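Local coordinates for protein probable L,D-transpeptidase 3 (Mycobacterium tuberculosis, PDB 6D4K) that probably acts as an L,D-transpeptidase of cell-wall biogenesis, may attach proteins to peptidoglycan, and is covalently modified by the beta-lactam faropenem, at residues Pro115-Val120 / Tyr248-Ile253. Numbering follows the deposited sequence.
Sequences PAVVGV and YNAVDI. With CA (calcium ion), chain B.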
loop_
_atom_site.group_PDB
_atom_site.type_symbol
_atom_site.label_atom_id
_atom_site.label_comp_id
_atom_site.label_asym_id
_atom_site.label_seq_id
_atom_site.Cartn_x
_atom_site.Cartn_y
_atom_site.Cartn_z
ATOM N N PRO A 115 -13.964 -3.423 -4.298
ATOM C CA PRO A 115 -14.400 -2.802 -3.041
ATOM C C PRO A 115 -13.327 -1.865 -2.501
ATOM O O PRO A 115 -12.132 -2.010 -2.785
ATOM C CB PRO A 115 -14.603 -4.001 -2.108
ATOM C CG PRO A 115 -13.664 -5.045 -2.647
ATOM C CD PRO A 115 -13.643 -4.856 -4.137
ATOM N N ALA A 116 -13.764 -0.906 -1.685
ATOM C CA ALA A 116 -12.826 -0.026 -0.991
ATOM C C ALA A 116 -12.328 -0.764 0.239
ATOM O O ALA A 116 -13.028 -0.866 1.239
ATOM C CB ALA A 116 -13.490 1.295 -0.623
ATOM N N VAL A 117 -11.124 -1.305 0.166
ATOM C CA VAL A 117 -10.560 -2.045 1.288
ATOM C C VAL A 117 -9.490 -1.137 1.870
ATOM O O VAL A 117 -8.416 -0.963 1.276
ATOM C CB VAL A 117 -10.002 -3.411 0.870
ATOM C CG1 VAL A 117 -9.416 -4.144 2.077
ATOM C CG2 VAL A 117 -11.086 -4.232 0.162
ATOM N N VAL A 118 -9.809 -0.515 3.002
ATOM C CA VAL A 118 -8.992 0.530 3.600
ATOM C C VAL A 118 -8.418 0.004 4.902
ATOM O O VAL A 118 -9.161 -0.523 5.741
ATOM C CB VAL A 118 -9.822 1.799 3.871
ATOM C CG1 VAL A 118 -8.962 2.882 4.495
ATOM C CG2 VAL A 118 -10.518 2.299 2.603
ATOM N N GLY A 119 -7.112 0.171 5.083
ATOM C CA GLY A 119 -6.470 -0.196 6.327
ATOM C C GLY A 119 -5.871 1.015 7.009
ATOM O O GLY A 119 -5.159 1.794 6.370
ATOM N N VAL A 120 -6.164 1.203 8.294
ATOM C CA VAL A 120 -5.667 2.350 9.054
ATOM C C VAL A 120 -4.832 1.835 10.215
ATOM O O VAL A 120 -5.349 1.136 11.096
ATOM C CB VAL A 120 -6.809 3.251 9.549
ATOM C CG1 VAL A 120 -6.244 4.431 10.334
ATOM C CG2 VAL A 120 -7.646 3.740 8.380
ATOM N N TYR A 248 -4.624 -9.677 3.593
ATOM C CA TYR A 248 -3.985 -9.977 2.312
ATOM C C TYR A 248 -5.012 -10.467 1.295
ATOM O O TYR A 248 -5.036 -10.018 0.148
ATOM C CB TYR A 248 -2.910 -11.039 2.534
ATOM C CG TYR A 248 -2.148 -11.480 1.307
ATOM C CD1 TYR A 248 -2.662 -12.446 0.436
ATOM C CD2 TYR A 248 -0.870 -10.986 1.053
ATOM C CE1 TYR A 248 -1.941 -12.877 -0.671
ATOM C CE2 TYR A 248 -0.143 -11.416 -0.042
ATOM C CZ TYR A 248 -0.685 -12.349 -0.907
ATOM O OH TYR A 248 0.044 -12.775 -1.997
ATOM N N ASN A 249 -5.866 -11.398 1.705
ATOM C CA ASN A 249 -6.847 -11.952 0.780
ATOM C C ASN A 249 -7.916 -10.936 0.397
ATOM O O ASN A 249 -8.509 -11.060 -0.681
ATOM C CB ASN A 249 -7.489 -13.210 1.373
ATOM C CG ASN A 249 -6.546 -14.401 1.387
ATOM O OD1 ASN A 249 -5.593 -14.479 0.605
ATOM N ND2 ASN A 249 -6.831 -15.357 2.260
ATOM N N ALA A 250 -8.175 -9.941 1.255
ATOM C CA ALA A 250 -9.205 -8.947 0.972
ATOM C C ALA A 250 -8.702 -7.796 0.111
ATOM O O ALA A 250 -9.477 -7.246 -0.680
ATOM C CB ALA A 250 -9.757 -8.401 2.284
ATOM N N VAL A 251 -7.427 -7.406 0.250
ATOM C CA VAL A 251 -6.937 -6.149 -0.300
ATOM C C VAL A 251 -6.487 -6.358 -1.744
ATOM O O VAL A 251 -6.125 -7.459 -2.180
ATOM C CB VAL A 251 -5.793 -5.616 0.592
ATOM C CG1 VAL A 251 -4.496 -6.395 0.339
ATOM C CG2 VAL A 251 -5.605 -4.110 0.411
ATOM N N ASP A 252 -6.489 -5.271 -2.499
ATOM C CA ASP A 252 -6.019 -5.289 -3.874
ATOM C C ASP A 252 -4.921 -4.256 -4.058
ATOM O O ASP A 252 -4.802 -3.295 -3.292
ATOM C CB ASP A 252 -7.156 -4.981 -4.864
ATOM C CG ASP A 252 -6.822 -5.359 -6.310
ATOM O OD1 ASP A 252 -5.839 -6.104 -6.545
ATOM O OD2 ASP A 252 -7.552 -4.912 -7.236
ATOM N N ILE A 253 -4.104 -4.465 -5.095
ATOM C CA ILE A 253 -3.097 -3.466 -5.438
ATOM C C ILE A 253 -3.807 -2.172 -5.800
ATOM O O ILE A 253 -4.744 -2.155 -6.607
ATOM C CB ILE A 253 -2.153 -3.962 -6.548
ATOM C CG1 ILE A 253 -1.136 -4.974 -6.000
ATOM C CG2 ILE A 253 -1.397 -2.787 -7.180
ATOM C CD1 ILE A 253 -1.715 -6.236 -5.368
HETATM CA CA CA B . -6.138 -5.880 -9.010
HETATM O O HOH W 1 -4.773 -4.003 -8.795
HETATM O O HOH W 2 -4.090 -7.235 -8.670
HETATM O O HOH W 3 -5.260 -6.159 -11.216
HETATM O O HOH W 4 -7.373 -7.742 -9.180
#
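In the L,D-transpeptidase catalytic domain, the start of strand 117-122 packs through Val117 against the C-terminal end of helix 241-250, at Ala250 and the residue after it, Val251. Val117 directs its side chain at the helix exit; its CA lies 5.7 Å from that of Val251, the first residue to leave helical geometry. Both methyls of Val117 touch the exit, on neighbouring atoms of Ala250 and Val251. CG2 lies 3.5 Å from Ala250 O, a carbonyl of the last helical turn. CG1, placed anti to the backbone N (chi1 180°), abuts Val251 CA at 4.0 Å. The same methyl meets two side chains: Val251 CG2 at 4.2 Å and, slightly farther off, Ala250 CB at 4.3 Å. Val251 also rests on Val176 of strand 172-180, and its carbonyl, like that of Tyr248, accepts a hydrogen bond from Lys179 NZ. Past the helix, Asp252 turns to the calcium ion and binds it through both carboxylate oxygens, OD1 and OD2 each at 2.5 Å from the metal. Four waters and the carbonyl of Val38 complete the site. Water 1 also donates to Ile253 O, at 2.9 Å, tying the following residue to the metal shell. Asp255 links the segments indirectly: its carboxylate accepts a hydrogen bond from Asp252 N and a weak one from Val117 N. The direct contact is therefore small and apolar, with Val117 and Val251 buried, while the polar grip on the helix exit comes from Lys179 and Asp255, outside the two segments, and the adjoining calcium ion joins this part of the catalytic domain to Val38, far earlier in the chain.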